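Local coordinates for SIS domain protein (Listeria monocytogenes str. 4b F2365, PDB 3FXA) that probably isomerises a phosphorylated sugar, as a member of the SIS-domain family of sugar-phosphate isomerases and sugar-phosphate binding proteins, at the interface of chains A and B. Coordinates in Å, arbitrary orientation; residue numbers count along the deposited sequence, not the author numbering. Chains: chain A/B, SIS domain protein.

Contact 1: the interface of chains A and B. Residues chain A 26, 29, 34, 169; chain B 8, 11-12, 15.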
# COMPACT_ATOMS: atom_id res chain seq x y z
N PRO A 26 -30.25 -7.87 -4.87
CA PRO A 26 -31.04 -9.01 -4.38
C PRO A 26 -31.22 -10.19 -5.38
O PRO A 26 -31.29 -11.35 -4.94
CB PRO A 26 -32.40 -8.37 -4.06
CG PRO A 26 -32.08 -6.97 -3.75
CD PRO A 26 -31.00 -6.61 -4.71
N THR A 29 -27.22 -11.90 -5.85
CA THR A 29 -26.61 -12.46 -4.66
C THR A 29 -27.44 -13.65 -4.15
O THR A 29 -28.60 -13.90 -4.62
CB THR A 29 -26.45 -11.39 -3.54
OG1 THR A 29 -27.71 -10.80 -3.24
CG2 THR A 29 -25.49 -10.28 -3.93
N LEU A 34 -25.34 -14.50 2.05
CA LEU A 34 -25.40 -13.22 2.78
C LEU A 34 -25.49 -13.44 4.29
O LEU A 34 -24.72 -12.87 5.09
CB LEU A 34 -26.58 -12.38 2.27
CG LEU A 34 -26.43 -11.82 0.85
CD1 LEU A 34 -27.77 -11.43 0.19
CD2 LEU A 34 -25.49 -10.61 0.83
N ALA A 169 -23.29 -3.72 2.79
CA ALA A 169 -24.52 -4.23 3.42
C ALA A 169 -24.18 -5.23 4.52
O ALA A 169 -24.73 -5.15 5.62
CB ALA A 169 -25.47 -4.84 2.38
N LEU B 8 -31.57 -9.87 6.09
CA LEU B 8 -31.86 -9.56 4.67
C LEU B 8 -32.56 -8.20 4.50
O LEU B 8 -32.18 -7.44 3.60
CB LEU B 8 -32.70 -10.67 4.04
CG LEU B 8 -32.03 -12.05 3.93
CD1 LEU B 8 -33.05 -13.14 3.44
CD2 LEU B 8 -30.78 -12.01 3.05
N ILE B 11 -30.00 -5.53 5.02
CA ILE B 11 -29.20 -5.57 3.77
C ILE B 11 -29.91 -4.89 2.61
O ILE B 11 -29.31 -4.07 1.91
CB ILE B 11 -28.82 -7.03 3.43
CG1 ILE B 11 -27.67 -7.44 4.38
CG2 ILE B 11 -28.39 -7.17 1.97
CD1 ILE B 11 -27.25 -8.93 4.35
N HIS B 12 -31.21 -5.18 2.46
CA HIS B 12 -31.99 -4.55 1.38
C HIS B 12 -32.04 -3.02 1.54
O HIS B 12 -31.92 -2.32 0.52
CB HIS B 12 -33.39 -5.13 1.29
CG HIS B 12 -33.44 -6.50 0.69
ND1 HIS B 12 -34.55 -6.98 0.04
CD2 HIS B 12 -32.49 -7.46 0.57
CE1 HIS B 12 -34.30 -8.19 -0.42
NE2 HIS B 12 -33.05 -8.51 -0.11
N TRP B 15 -28.65 -1.43 0.39
CA TRP B 15 -28.61 -1.40 -1.07
C TRP B 15 -29.51 -0.31 -1.69
O TRP B 15 -29.11 0.41 -2.62
CB TRP B 15 -28.89 -2.77 -1.68
CG TRP B 15 -27.82 -3.82 -1.35
CD1 TRP B 15 -26.49 -3.61 -1.05
CD2 TRP B 15 -27.99 -5.24 -1.40
NE1 TRP B 15 -25.85 -4.82 -0.87
CE2 TRP B 15 -26.74 -5.83 -1.10
CE3 TRP B 15 -29.09 -6.06 -1.68
CZ2 TRP B 15 -26.56 -7.21 -1.03
CZ3 TRP B 15 -28.91 -7.46 -1.63
CH2 TRP B 15 -27.63 -8.01 -1.32
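The N-terminal helix of one SIS-domain subunit, B 4-23, lies against its partner here, and its indole B:Trp15 is pushed between the short helix A 25-28, the helix A 31-43 and the long helix A 157-177. The benzo part of the indole meets A:Pro26, A:Thr29 and A:Leu34. The proline ring runs antiparallel alongside it, with its ring carbon CD 3.6 Å from CE3 of B:Trp15 and its CG close behind. At the far end of the indole, A:Thr29 and A:Leu34 come head-on toward CH2: the hydroxyl oxygen OG1 of A:Thr29 is 3.4 Å from CH2 of B:Trp15, and methyl CD1 of A:Leu34 is 3.7 Å from the same carbon. CD2 of A:Leu34 reaches CH2 and CZ2, so both branches of the leucine pack on this end. The pyrrole side is met by A:Ala169, whose CB lies 3.3 Å from NE1 of B:Trp15. That methyl also packs on B:Ile11, 3.8 Å from its CG2. In B:Ile11, CG1 lies anti to the carbonyl carbon (chi1 -76°), which leaves CG2 anti to the backbone N and over one face of the indole, toward the rim, bracing the ring from within its own helix. Next to B:Ile11 along the helix, B:His12 presents a ring face to A:Pro26 CG, 4.1 Å above the plane. B:Leu8 CD2 touches A:Leu34 CD1 more loosely, the two side chains nearly perpendicular.

Contact 2: the interface of chains A and B. Residues chain A 2, 10, 151; chain B 172-173, 176-177.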
# COMPACT_ATOMS: atom_id res chain seq x y z
N MSE A 2 -15.74 16.54 -27.81
CA MSE A 2 -17.14 16.37 -27.32
C MSE A 2 -17.65 17.65 -26.68
O MSE A 2 -16.96 18.24 -25.85
CB MSE A 2 -17.19 15.29 -26.22
CG MSE A 2 -16.70 13.91 -26.61
SE MSE A 2 -16.79 12.69 -25.07
CE MSE A 2 -18.73 12.64 -24.91
N ASN A 10 -23.17 11.17 -21.61
CA ASN A 10 -22.26 10.00 -21.39
C ASN A 10 -22.16 9.65 -19.89
O ASN A 10 -22.36 8.49 -19.48
CB ASN A 10 -20.88 10.30 -22.03
CG ASN A 10 -19.91 9.12 -22.00
OD1 ASN A 10 -19.47 8.66 -20.93
ND2 ASN A 10 -19.51 8.66 -23.17
N PRO A 151 -17.50 1.67 -22.96
CA PRO A 151 -17.70 1.23 -24.37
C PRO A 151 -17.16 -0.18 -24.73
O PRO A 151 -17.71 -0.82 -25.64
CB PRO A 151 -17.00 2.32 -25.20
CG PRO A 151 -16.37 3.25 -24.24
CD PRO A 151 -16.94 3.03 -22.89
N VAL B 172 -15.05 6.81 -17.80
CA VAL B 172 -15.78 6.21 -18.93
C VAL B 172 -15.94 7.26 -20.05
O VAL B 172 -15.76 6.93 -21.22
CB VAL B 172 -17.13 5.59 -18.46
CG1 VAL B 172 -18.02 5.24 -19.64
CG2 VAL B 172 -16.83 4.35 -17.62
N CYS B 173 -16.18 8.52 -19.67
CA CYS B 173 -16.37 9.60 -20.62
C CYS B 173 -15.07 9.88 -21.36
O CYS B 173 -15.06 10.07 -22.58
CB CYS B 173 -16.87 10.87 -19.94
SG CYS B 173 -17.37 12.06 -21.14
N THR B 176 -14.12 7.69 -24.57
CA THR B 176 -14.69 8.22 -25.83
C THR B 176 -13.94 9.49 -26.24
O THR B 176 -13.50 9.62 -27.39
CB THR B 176 -16.19 8.54 -25.68
OG1 THR B 176 -16.86 7.36 -25.26
CG2 THR B 176 -16.81 9.03 -26.99
N TYR B 177 -13.80 10.41 -25.28
CA TYR B 177 -13.14 11.72 -25.49
C TYR B 177 -11.74 11.60 -26.10
O TYR B 177 -11.38 12.37 -27.00
CB TYR B 177 -13.02 12.47 -24.15
CG TYR B 177 -12.74 13.95 -24.25
CD1 TYR B 177 -11.43 14.44 -24.45
CD2 TYR B 177 -13.76 14.89 -24.09
CE1 TYR B 177 -11.17 15.83 -24.53
CE2 TYR B 177 -13.52 16.29 -24.16
CZ TYR B 177 -12.21 16.74 -24.39
OH TYR B 177 -11.97 18.09 -24.46
O HOH W 1 -17.64 6.48 -23.03
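A:Asn10, on the first helix of one subunit, meets B:Val172 and B:Thr176 through water 1. Its amide nitrogen ND2 points almost straight at the water, 2.9 Å away with 171° at the hydrogen, and the same water lies 2.6 Å from the carbonyl O of B:Val172 and near the hydroxyl OG1 of B:Thr176. One water thus ties the amide to a backbone carbonyl and a side chain of the opposite helix. With its CG swung away from the backbone N (chi1 -174°), A:Asn10 reaches across to that helix and lays its other amide atom, OD1, 3.3 Å from CA of B:Cys173.

The remaining contacts are van der Waals packing. Selenomethionine A:Met2 bends at its last torsion (chi3 67°), and its selenium SE settles 3.8 Å from CA of B:Tyr177. SE also lies 4.0 Å from the thiol SG of B:Cys173, while CG runs by CD2 on one side of the tyrosine ring. On the other flank of the water, CD of A:Pro151 brushes CG1 of B:Val172 at 4.1 Å.

In the fold, the start of chain A and its first helix, 4-23, lie along the C-terminal part of B helix 157-177, with the loop carrying A:Pro151 beside them.

Contact 3: the interface of chains A and B. Residues chain A 25, 165-166, 168-169; chain B 11, 14-15, 18.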
# COMPACT_ATOMS: atom_id res chain seq x y z
N LEU A 25 -28.92 -6.00 -6.74
CA LEU A 25 -28.18 -6.91 -5.87
C LEU A 25 -28.98 -8.08 -5.27
O LEU A 25 -28.46 -9.18 -5.24
CB LEU A 25 -27.33 -6.15 -4.82
CG LEU A 25 -26.06 -5.52 -5.39
CD1 LEU A 25 -25.40 -4.62 -4.34
CD2 LEU A 25 -25.06 -6.61 -5.82
N ALA A 165 -20.69 -2.64 -2.65
CA ALA A 165 -22.04 -2.52 -2.08
C ALA A 165 -22.49 -3.79 -1.36
O ALA A 165 -23.13 -3.70 -0.29
CB ALA A 165 -23.04 -2.18 -3.17
N SER A 166 -22.19 -4.96 -1.93
CA SER A 166 -22.52 -6.24 -1.28
C SER A 166 -21.94 -6.32 0.14
O SER A 166 -22.65 -6.56 1.10
CB SER A 166 -22.06 -7.43 -2.11
OG SER A 166 -22.71 -7.52 -3.35
N ASP A 168 -20.69 -3.69 1.88
CA ASP A 168 -21.16 -2.53 2.66
C ASP A 168 -22.40 -2.98 3.45
O ASP A 168 -22.51 -2.68 4.62
CB ASP A 168 -21.50 -1.31 1.76
CG ASP A 168 -20.28 -0.56 1.27
OD1 ASP A 168 -19.20 -0.70 1.86
OD2 ASP A 168 -20.40 0.20 0.28
N ALA A 169 -23.29 -3.72 2.79
CA ALA A 169 -24.52 -4.23 3.42
C ALA A 169 -24.18 -5.23 4.52
O ALA A 169 -24.73 -5.15 5.62
CB ALA A 169 -25.47 -4.84 2.38
N ILE B 11 -30.00 -5.53 5.02
CA ILE B 11 -29.20 -5.57 3.77
C ILE B 11 -29.91 -4.89 2.61
O ILE B 11 -29.31 -4.07 1.91
CB ILE B 11 -28.82 -7.03 3.43
CG1 ILE B 11 -27.67 -7.44 4.38
CG2 ILE B 11 -28.39 -7.17 1.97
CD1 ILE B 11 -27.25 -8.93 4.35
N THR B 14 -29.68 -1.03 3.01
CA THR B 14 -28.36 -0.49 2.63
C THR B 14 -28.23 -0.39 1.12
O THR B 14 -27.79 0.66 0.60
CB THR B 14 -27.18 -1.29 3.25
OG1 THR B 14 -27.22 -1.13 4.66
CG2 THR B 14 -25.85 -0.74 2.72
N TRP B 15 -28.65 -1.43 0.39
CA TRP B 15 -28.61 -1.40 -1.07
C TRP B 15 -29.51 -0.31 -1.69
O TRP B 15 -29.11 0.41 -2.62
CB TRP B 15 -28.89 -2.77 -1.68
CG TRP B 15 -27.82 -3.82 -1.35
CD1 TRP B 15 -26.49 -3.61 -1.05
CD2 TRP B 15 -27.99 -5.24 -1.40
NE1 TRP B 15 -25.85 -4.82 -0.87
CE2 TRP B 15 -26.74 -5.83 -1.10
CE3 TRP B 15 -29.09 -6.06 -1.68
CZ2 TRP B 15 -26.56 -7.21 -1.03
CZ3 TRP B 15 -28.91 -7.46 -1.63
CH2 TRP B 15 -27.63 -8.01 -1.32
N GLU B 18 -27.71 3.06 -1.12
CA GLU B 18 -26.55 3.18 -2.00
C GLU B 18 -26.96 3.41 -3.46
O GLU B 18 -26.36 4.24 -4.15
CB GLU B 18 -25.59 1.99 -1.83
CG GLU B 18 -24.86 2.06 -0.52
CD GLU B 18 -23.73 1.06 -0.41
OE1 GLU B 18 -23.92 -0.12 -0.77
OE2 GLU B 18 -22.66 1.48 0.07
O HOH W 2 -27.04 -3.66 5.51
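Both B:Trp15 (chi1 -65°) and A:Leu25 (chi1 -75°) turn their CG away from their own carbonyl carbon, and this brings the leucine over one indole face, its side chain nearly perpendicular to that of the tryptophan. CB of A:Leu25 sits centrally over the six-membered ring, 3.5 Å from its centroid, and its methyl CD1 lies over the five-membered ring, two CH-pi contacts on the face opposite B:Ile11. The indole is therefore held between an aliphatic chain of each subunit. At the ring's edge, NE1 of B:Trp15 donates a hydrogen bond to the carbonyl O of A:Ala165, 3.0 Å away. The oxygen is in the indole plane, but the N-H arrives well above the carbonyl plane and the bond is bent, 138° at the hydrogen. Further along, the carboxylates of A:Asp168 and B:Glu18 meet with steeply inclined planes, OD2 of the aspartate 2.6 Å from OE2 of the glutamate. Two carboxylates this close imply that one is probably protonated and donates a hydrogen bond. B:Thr14 packs its methyl CG2 on CA of A:Ala169, while its hydroxyl OG1 shares water 2 with A:Ala169 O, each 2.7 Å from the water. These links hold the indole in place and probably help set the register of helix B 4-23 along A 157-177 and keep the two subunits together.

Contacts 1 and 3 are neighbouring parts of one site, with C-alpha centres about 5 Å apart and A:Ala169, B:Ile11 and B:Trp15 in common. Contact 2, about 32 Å from contact 1 and 28 Å from contact 3, uses helices 4-23 and 157-177 with the chains exchanged. Once the two-fold is applied, it falls on the same stretch of helix 4-23 and further along helix 157-177, so each N-terminal helix is probably held by a continuous band of contacts; the large distances separate the symmetric halves of the interface. Such an exchange is consistent with a stable dimer within the deposited four-chain assembly.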